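Local coordinates for protein CurF (Lyngbya majuscula, PDB 5DP2) that binds NADP and, as an unusual enoyl reductase of the curacin A polyketide pathway, probably forms the cyclopropane ring of its acyl-carrier-protein-bound substrate, at residues L13-Y18 / I73-L78; I43-V48 / S132-A137. All blocks are in the same frame, centred on the assembly; numbering follows the deposited sequence. Where two conformers were deposited one is given.

Contact 1 (L13-Y18 / I73-L78); sequences LRIPSY and ISAENL
Arg14 and Tyr18 reach across to the short 3-10 turn 75-77, Arg14 to the carbonyl of Glu76 and Tyr18 to the methyl of Ala75. The turn belongs to the loop between helix 50-57 and strand 83-91, in the GroES-like part of the medium-chain reductase fold. Segment 13-18 begins in the last two residues of strand 11-14, which pairs with strand 25-28, and runs on as loop.

The Arg14 chain bends at chi2 and chi3, which brings NE round to the turn. The guanidinium then grips one atom side-on, Glu76 O, which lies close to its plane. The bond from Arg14 NH2 to Glu76 O is 2.9 Å and fairly straight, at 158°. Arg14 NE to the same Glu76 O is longer, 3.2 Å, and its N-H is more bent; this donor stands above the carbonyl plane. Arg14 NH1 turns back to Gln12.

The Tyr18 ring lies over the methyl of Ala75. Ala75 CB sits 3.7 Å from the ring centroid, over one face and shifted toward the rim, in a CH-pi contact. Leu78 meets the same ring at its edge, with its CD2 3.9 Å from Tyr18 CE1, and the two side chains cross at about a right angle. Ile15 CD1 packs loosely beside Ala75 and Leu78.

No direct backbone hydrogen bond joins the segments. Instead water 1 accepts from Ile15 N and lies near Ala75 O and Leu78 O. Water 2 donates to both Ile15 O and Glu76 O. Beside it, the CA-H of Glu76 points almost straight at Ile15 O, with 3.4 Å between CA and O.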
loop_
_atom_site.group_PDB
_atom_site.type_symbol
_atom_site.label_atom_id
_atom_site.label_comp_id
_atom_site.label_asym_id
_atom_site.label_seq_id
_atom_site.Cartn_x
_atom_site.Cartn_y
_atom_site.Cartn_z
ATOM N N LEU A 13 16.849 4.835 8.353
ATOM C CA LEU A 13 16.713 3.404 8.668
ATOM C C LEU A 13 17.455 2.590 7.608
ATOM O O LEU A 13 17.252 2.751 6.408
ATOM C CB LEU A 13 15.218 3.046 8.685
ATOM C CG LEU A 13 14.890 1.667 9.262
ATOM C CD1 LEU A 13 15.209 1.601 10.729
ATOM C CD2 LEU A 13 13.404 1.388 9.022
ATOM N N ARG A 14 18.324 1.679 8.083
ATOM C CA ARG A 14 19.174 0.891 7.213
ATOM C C ARG A 14 19.344 -0.508 7.785
ATOM O O ARG A 14 19.002 -0.761 8.941
ATOM C CB ARG A 14 20.556 1.572 7.054
ATOM C CG ARG A 14 20.508 2.973 6.447
ATOM C CD ARG A 14 20.185 2.986 4.963
ATOM N NE ARG A 14 21.390 2.709 4.152
ATOM C CZ ARG A 14 22.313 3.641 3.893
ATOM N NH1 ARG A 14 22.122 4.907 4.201
ATOM N NH2 ARG A 14 23.448 3.295 3.294
ATOM N N ILE A 15 19.897 -1.396 6.968
ATOM C CA ILE A 15 20.286 -2.736 7.405
ATOM C C ILE A 15 21.709 -3.032 6.927
ATOM O O ILE A 15 22.137 -2.540 5.886
ATOM C CB ILE A 15 19.326 -3.822 6.878
ATOM C CG1 ILE A 15 19.175 -3.775 5.361
ATOM C CG2 ILE A 15 17.982 -3.739 7.577
ATOM C CD1 ILE A 15 18.388 -4.926 4.769
ATOM N N PRO A 16 22.408 -3.937 7.640
ATOM C CA PRO A 16 23.737 -4.340 7.202
ATOM C C PRO A 16 23.707 -5.493 6.210
ATOM O O PRO A 16 24.706 -5.738 5.510
ATOM C CB PRO A 16 24.400 -4.786 8.501
ATOM C CG PRO A 16 23.280 -5.294 9.341
ATOM C CD PRO A 16 22.146 -4.350 9.029
ATOM N N SER A 17 22.607 -6.237 6.180
ATOM C CA SER A 17 22.516 -7.517 5.479
ATOM C C SER A 17 21.045 -7.926 5.594
ATOM O O SER A 17 20.302 -7.384 6.426
ATOM C CB SER A 17 23.409 -8.590 6.105
ATOM O OG SER A 17 23.112 -8.750 7.481
ATOM N N TYR A 18 20.645 -8.908 4.793
ATOM C CA TYR A 18 19.274 -9.422 4.797
ATOM C C TYR A 18 19.105 -10.572 5.781
ATOM O O TYR A 18 20.057 -11.327 6.064
ATOM C CB TYR A 18 18.910 -9.930 3.410
ATOM C CG TYR A 18 18.849 -8.842 2.365
ATOM C CD1 TYR A 18 18.010 -7.764 2.530
ATOM C CD2 TYR A 18 19.615 -8.879 1.207
ATOM C CE1 TYR A 18 17.933 -6.749 1.580
ATOM C CE2 TYR A 18 19.542 -7.861 0.241
ATOM C CZ TYR A 18 18.689 -6.792 0.445
ATOM O OH TYR A 18 18.572 -5.751 -0.469
ATOM N N ILE A 73 22.643 -1.226 -6.080
ATOM C CA ILE A 73 21.891 -2.322 -5.433
ATOM C C ILE A 73 22.771 -3.142 -4.485
ATOM O O ILE A 73 23.702 -3.821 -4.942
ATOM C CB ILE A 73 21.228 -3.209 -6.501
ATOM C CG1 ILE A 73 20.200 -2.400 -7.309
ATOM C CG2 ILE A 73 20.575 -4.433 -5.883
ATOM C CD1 ILE A 73 19.580 -3.145 -8.472
ATOM N N SER A 74 22.442 -3.096 -3.198
ATOM C CA SER A 74 23.073 -3.898 -2.136
ATOM C C SER A 74 22.280 -3.728 -0.859
ATOM O O SER A 74 21.670 -2.681 -0.658
ATOM C CB SER A 74 24.514 -3.459 -1.868
ATOM O OG SER A 74 24.527 -2.226 -1.180
ATOM N N ALA A 75 22.312 -4.721 0.035
ATOM C CA ALA A 75 21.569 -4.611 1.280
ATOM C C ALA A 75 21.945 -3.370 2.049
ATOM O O ALA A 75 21.065 -2.699 2.616
ATOM C CB ALA A 75 21.796 -5.838 2.161
ATOM N N GLU A 76 23.240 -3.069 2.127
ATOM C CA GLU A 76 23.680 -1.958 2.957
ATOM C C GLU A 76 23.299 -0.591 2.400
ATOM O O GLU A 76 23.419 0.419 3.103
ATOM C CB GLU A 76 25.185 -2.034 3.201
ATOM C CG GLU A 76 26.032 -1.836 1.954
ATOM C CD GLU A 76 27.505 -2.037 2.226
ATOM O OE1 GLU A 76 27.828 -2.831 3.125
ATOM O OE2 GLU A 76 28.345 -1.409 1.552
ATOM N N ASN A 77 22.810 -0.562 1.154
ATOM C CA ASN A 77 22.337 0.674 0.524
ATOM C C ASN A 77 20.814 0.806 0.549
ATOM O O ASN A 77 20.295 1.854 0.166
ATOM C CB ASN A 77 22.841 0.762 -0.918
ATOM C CG ASN A 77 24.341 0.912 -1.007
ATOM O OD1 ASN A 77 25.026 1.135 -0.005
ATOM N ND2 ASN A 77 24.848 0.812 -2.232
ATOM N N LEU A 78 20.096 -0.255 0.910
ATOM C CA LEU A 78 18.623 -0.240 0.861
ATOM C C LEU A 78 18.043 0.752 1.867
ATOM O O LEU A 78 18.406 0.744 3.042
ATOM C CB LEU A 78 18.102 -1.650 1.159
ATOM C CG LEU A 78 16.579 -1.845 1.039
ATOM C CD1 LEU A 78 16.067 -1.653 -0.376
ATOM C CD2 LEU A 78 16.198 -3.221 1.539
HETATM O O HOH W 1 20.516 -0.389 4.312
HETATM O O HOH W 2 23.734 0.182 5.925
#

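Contact 2 (I43-V48 / S132-A137); sequences IKAVPV and SMVEAA
The methyl groups of Ala45 and Ala137 meet at 3.8 Å, CB to CB, and the rest of the contact is arranged round them. Ala45 CB also lies 4.0 Å from Met133 O and 4.2 Å from Val134 CA, facing one side of the short helix 133-136. The Pro47 ring faces the backbone of Ala137, with Pro47 CG 3.5 Å from Ala137 O, a van der Waals contact. At the other end of the contact Lys44 CB touches Met133 CG at 4.0 Å, with Met133 SD almost as near. Met133 CG is anti to its carbonyl carbon, and the bend at chi2 brings the sulfur beside Lys44 CB.

This is strand-to-helix packing without hydrogen bonds across it. Strand 39-48 runs through the mixed sheet of the GroES-like domain, paired with strands 83-91, 116-119 and 336-340. Lys44 and Ala45 both face Val85 in a classic beta bulge. Both point their CB at the helix, although they are neighbours in sequence. The side chain of Pro47 is about 8 Å from the bound NADP.

Further out, Val85 also touches Met133, and Val338 touches both Ala45 and Ala137. The Lys44 chain leads its amine away to Thr87. The start of the helix is set by a capping box. Ser132 OG takes the N-H of Glu135 at 3.0 Å, and Glu135 OE1 takes the N-H of Ser132, also at 3.0 Å, with its anti lone pair. Further along the chain, Thr138 OG1 bonds to Glu135 O.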
loop_
_atom_site.group_PDB
_atom_site.type_symbol
_atom_site.label_atom_id
_atom_site.label_comp_id
_atom_site.label_asym_id
_atom_site.label_seq_id
_atom_site.Cartn_x
_atom_site.Cartn_y
_atom_site.Cartn_z
ATOM N N ILE A 43 10.181 14.488 8.098
ATOM C CA ILE A 43 9.186 13.441 8.205
ATOM C C ILE A 43 8.545 13.460 9.580
ATOM O O ILE A 43 9.231 13.575 10.590
ATOM C CB ILE A 43 9.823 12.052 7.896
ATOM C CG1 ILE A 43 10.451 12.056 6.514
ATOM C CG2 ILE A 43 8.813 10.949 8.067
ATOM C CD1 ILE A 43 9.512 12.337 5.358
ATOM N N LYS A 44 7.201 13.323 9.609
ATOM C CA LYS A 44 6.467 13.242 10.857
ATOM C C LYS A 44 5.869 11.860 11.114
ATOM O O LYS A 44 5.794 11.431 12.263
ATOM C CB LYS A 44 5.397 14.335 10.924
ATOM C CG LYS A 44 5.948 15.767 10.796
ATOM C CD LYS A 44 6.807 16.178 11.983
ATOM C CE LYS A 44 7.618 17.436 11.720
ATOM N NZ LYS A 44 6.743 18.638 11.663
ATOM N N ALA A 45 5.429 11.153 10.067
ATOM C CA ALA A 45 4.850 9.823 10.239
ATOM C C ALA A 45 5.094 9.044 8.968
ATOM O O ALA A 45 4.971 9.576 7.857
ATOM C CB ALA A 45 3.361 9.916 10.577
ATOM N N VAL A 46 5.423 7.760 9.130
ATOM C CA VAL A 46 5.784 6.911 8.010
ATOM C C VAL A 46 5.341 5.499 8.363
ATOM O O VAL A 46 5.710 4.986 9.420
ATOM C CB VAL A 46 7.317 6.995 7.688
ATOM C CG1 VAL A 46 8.214 6.964 8.920
ATOM C CG2 VAL A 46 7.687 5.966 6.649
ATOM N N PRO A 47 4.522 4.872 7.520
ATOM C CA PRO A 47 4.051 3.539 7.847
ATOM C C PRO A 47 4.984 2.458 7.338
ATOM O O PRO A 47 5.804 2.685 6.440
ATOM C CB PRO A 47 2.726 3.465 7.118
ATOM C CG PRO A 47 2.993 4.259 5.860
ATOM C CD PRO A 47 3.884 5.400 6.283
ATOM N N VAL A 48 4.835 1.251 7.900
ATOM C CA VAL A 48 5.501 0.069 7.379
ATOM C C VAL A 48 4.611 -0.585 6.304
ATOM O O VAL A 48 3.405 -0.721 6.502
ATOM C CB VAL A 48 5.739 -0.971 8.504
ATOM C CG1 VAL A 48 6.582 -2.139 7.980
ATOM C CG2 VAL A 48 6.423 -0.353 9.708
ATOM N N SER A 132 -4.957 14.372 10.969
ATOM C CA SER A 132 -3.661 14.386 11.647
ATOM C C SER A 132 -2.567 13.804 10.743
ATOM O O SER A 132 -2.872 13.137 9.740
ATOM C CB SER A 132 -3.759 13.612 12.949
ATOM O OG SER A 132 -3.878 12.231 12.660
ATOM N N MET A 133 -1.302 14.042 11.108
ATOM C CA MET A 133 -0.213 13.391 10.392
ATOM C C MET A 133 -0.346 11.872 10.372
ATOM O O MET A 133 -0.195 11.249 9.327
ATOM C CB MET A 133 1.153 13.809 10.953
ATOM C CG MET A 133 1.543 15.247 10.654
ATOM S SD MET A 133 2.029 15.442 8.944
ATOM C CE MET A 133 2.311 17.188 8.867
ATOM N N VAL A 134 -0.640 11.273 11.529
ATOM C CA VAL A 134 -0.763 9.817 11.595
ATOM C C VAL A 134 -1.914 9.316 10.725
ATOM O O VAL A 134 -1.789 8.322 10.029
ATOM C CB VAL A 134 -0.900 9.375 13.058
ATOM C CG1 VAL A 134 -1.407 7.949 13.144
ATOM C CG2 VAL A 134 0.453 9.495 13.761
ATOM N N GLU A 135 -3.060 10.009 10.771
ATOM C CA GLU A 135 -4.181 9.630 9.907
ATOM C C GLU A 135 -3.817 9.708 8.435
ATOM O O GLU A 135 -4.101 8.811 7.646
ATOM C CB GLU A 135 -5.385 10.537 10.174
ATOM C CG GLU A 135 -6.149 10.186 11.434
ATOM C CD GLU A 135 -7.282 11.146 11.741
ATOM O OE1 GLU A 135 -7.114 12.380 11.558
ATOM O OE2 GLU A 135 -8.327 10.652 12.219
ATOM N N ALA A 136 -3.182 10.812 8.055
ATOM C CA ALA A 136 -2.817 11.005 6.654
ATOM C C ALA A 136 -1.784 9.987 6.186
ATOM O O ALA A 136 -1.745 9.641 5.018
ATOM C CB ALA A 136 -2.341 12.427 6.394
ATOM N N ALA A 137 -0.963 9.501 7.128
ATOM C CA ALA A 137 0.063 8.490 6.830
ATOM C C ALA A 137 -0.541 7.151 6.449
ATOM O O ALA A 137 0.196 6.288 5.972
ATOM C CB ALA A 137 1.009 8.328 8.004
#

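How the contacts relate
The centre of contact 1 is about 21 Å from the centre of the chain, that of contact 2 about 13 Å. Both are partly buried, but contact 1 includes exposed residues and contact 2 none. Contact 1 is more polar: an arginine, a backbone carbonyl and two waters join a loop to the end of a strand, with an aromatic-aliphatic patch beside them. Contact 2 is a small apolar contact between a sheet and a helix. No hydrogen bond crosses it; the strand bonds to its sheet neighbours and the helix segment to its own cap. The two share no segment and do not touch. Phe113 touches Leu13 in segment 13-18 and Val46 in segment 43-48.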